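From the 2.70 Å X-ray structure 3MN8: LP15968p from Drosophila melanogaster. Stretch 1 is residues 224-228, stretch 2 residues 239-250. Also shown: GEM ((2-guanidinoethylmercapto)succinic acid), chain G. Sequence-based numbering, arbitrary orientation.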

# COMPACT_ATOMS: atom_id res chain seq x y z
N SER A 224 -10.78 4.61 0.87
CA SER A 224 -10.44 6.02 1.09
C SER A 224 -9.08 6.37 0.51
O SER A 224 -8.13 5.59 0.61
CB SER A 224 -10.44 6.33 2.59
OG SER A 224 -10.18 7.71 2.86
N TYR A 225 -8.97 7.56 -0.07
CA TYR A 225 -7.75 7.97 -0.76
C TYR A 225 -7.44 9.41 -0.40
O TYR A 225 -8.31 10.12 0.11
CB TYR A 225 -7.95 7.86 -2.28
CG TYR A 225 -9.21 8.53 -2.78
CD1 TYR A 225 -10.44 7.88 -2.73
CD2 TYR A 225 -9.17 9.80 -3.31
CE1 TYR A 225 -11.60 8.49 -3.19
CE2 TYR A 225 -10.32 10.42 -3.78
CZ TYR A 225 -11.53 9.76 -3.72
OH TYR A 225 -12.68 10.37 -4.18
N PRO A 226 -6.20 9.85 -0.68
CA PRO A 226 -5.71 11.21 -0.42
C PRO A 226 -6.53 12.33 -1.10
O PRO A 226 -7.23 12.10 -2.10
CB PRO A 226 -4.28 11.18 -1.01
CG PRO A 226 -3.89 9.74 -0.98
CD PRO A 226 -5.16 8.96 -1.22
N TYR A 227 -6.45 13.54 -0.55
CA TYR A 227 -5.75 13.82 0.69
C TYR A 227 -6.71 13.65 1.87
O TYR A 227 -7.94 13.66 1.70
CB TYR A 227 -5.23 15.26 0.70
CG TYR A 227 -4.11 15.56 -0.26
CD1 TYR A 227 -2.85 14.98 -0.09
CD2 TYR A 227 -4.29 16.47 -1.30
CE1 TYR A 227 -1.81 15.29 -0.95
CE2 TYR A 227 -3.26 16.77 -2.16
CZ TYR A 227 -2.02 16.17 -1.98
OH TYR A 227 -0.99 16.46 -2.83
N ASP A 228 -6.13 13.51 3.06
CA ASP A 228 -6.89 13.34 4.31
C ASP A 228 -7.10 14.68 4.99
O ASP A 228 -7.86 14.79 5.95
CB ASP A 228 -6.16 12.38 5.26
CG ASP A 228 -6.39 10.90 4.93
OD1 ASP A 228 -7.32 10.61 4.14
OD2 ASP A 228 -5.66 10.03 5.47
C8 GEM G . -9.26 7.06 10.10
S7 GEM G . -8.18 6.77 8.73
C6 GEM G . -9.35 6.66 7.40
C5 GEM G . -10.28 7.87 7.31
N3 GEM G . -9.48 9.00 6.88
C1 GEM G . -9.86 10.28 6.83
N4 GEM G . -9.01 11.21 6.41
N2 GEM G . -11.08 10.62 7.21
C9 GEM G . -8.40 7.42 11.28
O14 GEM G . -7.16 7.35 11.15
O15 GEM G . -8.95 7.78 12.34
C10 GEM G . -10.19 5.87 10.40
C11 GEM G . -9.54 4.61 10.94
O12 GEM G . -9.84 3.52 10.39
O13 GEM G . -8.75 4.67 11.93
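Stretch 2 (239-250) ESLTPDDRVFKQ

Stretch 1 leaves a strand at Ser224 and Tyr225 and continues as loop through Pro226, Tyr227 and Asp228. The peptide bond between Pro226 and Tyr227 is cis. Stretch 2 starts in an extended conformation from Glu239 to Thr242. A type I beta turn from Thr242 to Asp245 then leads the chain into the helix, with a weak hydrogen bond from Asp245 N to Thr242 O at 2.9 Å. Asp244 occupies the N-cap position, although its side chain makes no capping bond. The helix begins at Asp245 and runs past Gln250. Its bonds include Phe248 N to Asp244 O at 2.9 Å and Lys249 N to Asp245 O at 2.7 Å.

The two stretches run in opposite order along the contact. Ser240 lies beside Tyr227, with their CA atoms 5.5 Å apart. Phe248 lies beside Tyr225, with their CA atoms 6.4 Å apart. The loop end of stretch 2 therefore meets the later part of stretch 1, and the helix meets the earlier part. The pairing buries 495 Å², both sides summed.

One hydrogen bond joins the stretches. Tyr227 N donates to Ser240 O at 3.0 Å, with an angle of 156° at the hydrogen. The donor nitrogen belongs to the cis peptide itself.

The Tyr227 side chain follows the loop into the turn. Thr242 OG1 sits over one face of its ring, 3.5 Å from Tyr227 CZ. Tyr227 CD2 is 3.2 Å from Leu241 O, and Tyr227 OH is 3.7 Å from Pro243 CD. The phenol thus spans consecutive residues from Leu241 to Pro243.

Pro226 points toward stretch 2 and packs on the helix. Its CD lies over the face of the Phe248 ring, 3.7 Å from the centroid, in a CH-pi contact. The closest atoms of this pair are Pro226 CD and Phe248 CE1, at 3.5 Å. Pro226 CB also approaches Thr242 OG1 at 3.6 Å.

Tyr225 also points toward stretch 2 and has the largest area covered by it. Its CB is 3.9 Å from Phe248 CD1. Leu241 CD2 meets the edge of its ring, 4.2 Å from Tyr225 CE2. Tyr225 CE2 is 3.3 Å from Asp245 OD1, and Tyr225 OH is 3.1 Å from Lys249 CE. Asp245 and Lys249, one helical turn apart, form a salt bridge from Lys249 NZ to Asp245 OD2 at 2.9 Å.

Asp228 points away from stretch 2. Its OD1 lies 2.9 Å from N4 of the guanidino group of GEM.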

# COMPACT_ATOMS: atom_id res chain seq x y z
N GLU A 239 -14.04 17.83 -0.17
CA GLU A 239 -12.95 17.19 -0.92
C GLU A 239 -11.64 17.99 -0.93
O GLU A 239 -11.61 19.18 -1.25
CB GLU A 239 -13.39 16.92 -2.36
CG GLU A 239 -14.36 15.75 -2.52
CD GLU A 239 -14.70 15.47 -3.97
OE1 GLU A 239 -14.93 14.29 -4.31
OE2 GLU A 239 -14.74 16.43 -4.77
N SER A 240 -10.56 17.31 -0.56
CA SER A 240 -9.22 17.86 -0.69
C SER A 240 -8.43 16.97 -1.65
O SER A 240 -7.56 16.20 -1.24
CB SER A 240 -8.53 17.93 0.68
OG SER A 240 -7.19 18.34 0.53
N LEU A 241 -8.73 17.09 -2.93
CA LEU A 241 -8.24 16.15 -3.93
C LEU A 241 -6.76 16.24 -4.26
O LEU A 241 -6.07 17.20 -3.91
CB LEU A 241 -9.08 16.23 -5.21
CG LEU A 241 -10.56 15.98 -4.94
CD1 LEU A 241 -11.41 16.19 -6.18
CD2 LEU A 241 -10.76 14.57 -4.38
N THR A 242 -6.28 15.21 -4.94
CA THR A 242 -4.88 15.04 -5.24
C THR A 242 -4.67 15.28 -6.73
O THR A 242 -5.60 15.09 -7.53
CB THR A 242 -4.46 13.61 -4.85
OG1 THR A 242 -3.76 13.64 -3.60
CG2 THR A 242 -3.60 12.96 -5.91
N PRO A 243 -3.47 15.73 -7.12
CA PRO A 243 -3.23 15.89 -8.55
C PRO A 243 -3.55 14.59 -9.28
O PRO A 243 -3.99 14.60 -10.42
CB PRO A 243 -1.72 16.18 -8.63
CG PRO A 243 -1.36 16.71 -7.29
CD PRO A 243 -2.29 16.06 -6.30
N ASP A 244 -3.32 13.46 -8.62
CA ASP A 244 -3.54 12.16 -9.22
C ASP A 244 -4.90 11.58 -8.86
O ASP A 244 -5.04 10.37 -8.69
CB ASP A 244 -2.42 11.20 -8.81
CG ASP A 244 -1.21 11.29 -9.75
OD1 ASP A 244 -1.33 10.78 -10.89
OD2 ASP A 244 -0.17 11.86 -9.37
N ASP A 245 -5.90 12.44 -8.77
CA ASP A 245 -7.21 12.00 -8.33
C ASP A 245 -7.84 10.91 -9.19
O ASP A 245 -8.41 9.96 -8.66
CB ASP A 245 -8.19 13.16 -8.21
CG ASP A 245 -9.37 12.80 -7.36
OD1 ASP A 245 -9.15 12.41 -6.19
OD2 ASP A 245 -10.51 12.89 -7.86
N ARG A 246 -7.76 11.07 -10.50
CA ARG A 246 -8.31 10.06 -11.40
C ARG A 246 -7.76 8.68 -11.02
O ARG A 246 -8.52 7.75 -10.74
CB ARG A 246 -7.96 10.37 -12.85
CG ARG A 246 -8.38 11.74 -13.30
CD ARG A 246 -7.73 12.09 -14.63
NE ARG A 246 -8.61 11.84 -15.77
CZ ARG A 246 -8.22 11.90 -17.04
NH1 ARG A 246 -6.95 12.19 -17.34
NH2 ARG A 246 -9.08 11.66 -18.01
N VAL A 247 -6.44 8.55 -11.00
CA VAL A 247 -5.82 7.27 -10.68
C VAL A 247 -6.26 6.80 -9.30
O VAL A 247 -6.58 5.62 -9.09
CB VAL A 247 -4.28 7.35 -10.72
CG1 VAL A 247 -3.68 6.12 -10.06
CG2 VAL A 247 -3.80 7.47 -12.15
N PHE A 248 -6.30 7.73 -8.36
CA PHE A 248 -6.67 7.37 -7.00
C PHE A 248 -8.07 6.80 -6.97
O PHE A 248 -8.30 5.75 -6.38
CB PHE A 248 -6.49 8.54 -6.03
CG PHE A 248 -5.16 8.51 -5.34
CD1 PHE A 248 -4.82 7.43 -4.54
CD2 PHE A 248 -4.25 9.53 -5.51
CE1 PHE A 248 -3.60 7.38 -3.91
CE2 PHE A 248 -3.03 9.48 -4.88
CZ PHE A 248 -2.70 8.40 -4.07
N LYS A 249 -8.99 7.48 -7.65
CA LYS A 249 -10.37 7.02 -7.76
C LYS A 249 -10.46 5.64 -8.43
O LYS A 249 -11.31 4.82 -8.06
CB LYS A 249 -11.23 8.04 -8.50
CG LYS A 249 -12.05 8.92 -7.57
CD LYS A 249 -12.62 10.16 -8.24
CE LYS A 249 -13.29 11.05 -7.19
NZ LYS A 249 -13.39 12.47 -7.62
N GLN A 250 -9.57 5.39 -9.39
CA GLN A 250 -9.52 4.08 -10.06
C GLN A 250 -9.04 2.99 -9.10
O GLN A 250 -9.59 1.89 -9.06
CB GLN A 250 -8.62 4.14 -11.31
CG GLN A 250 -8.59 2.81 -12.08
CD GLN A 250 -8.06 2.93 -13.50
OE1 GLN A 250 -8.35 3.89 -14.21
NE2 GLN A 250 -7.29 1.94 -13.92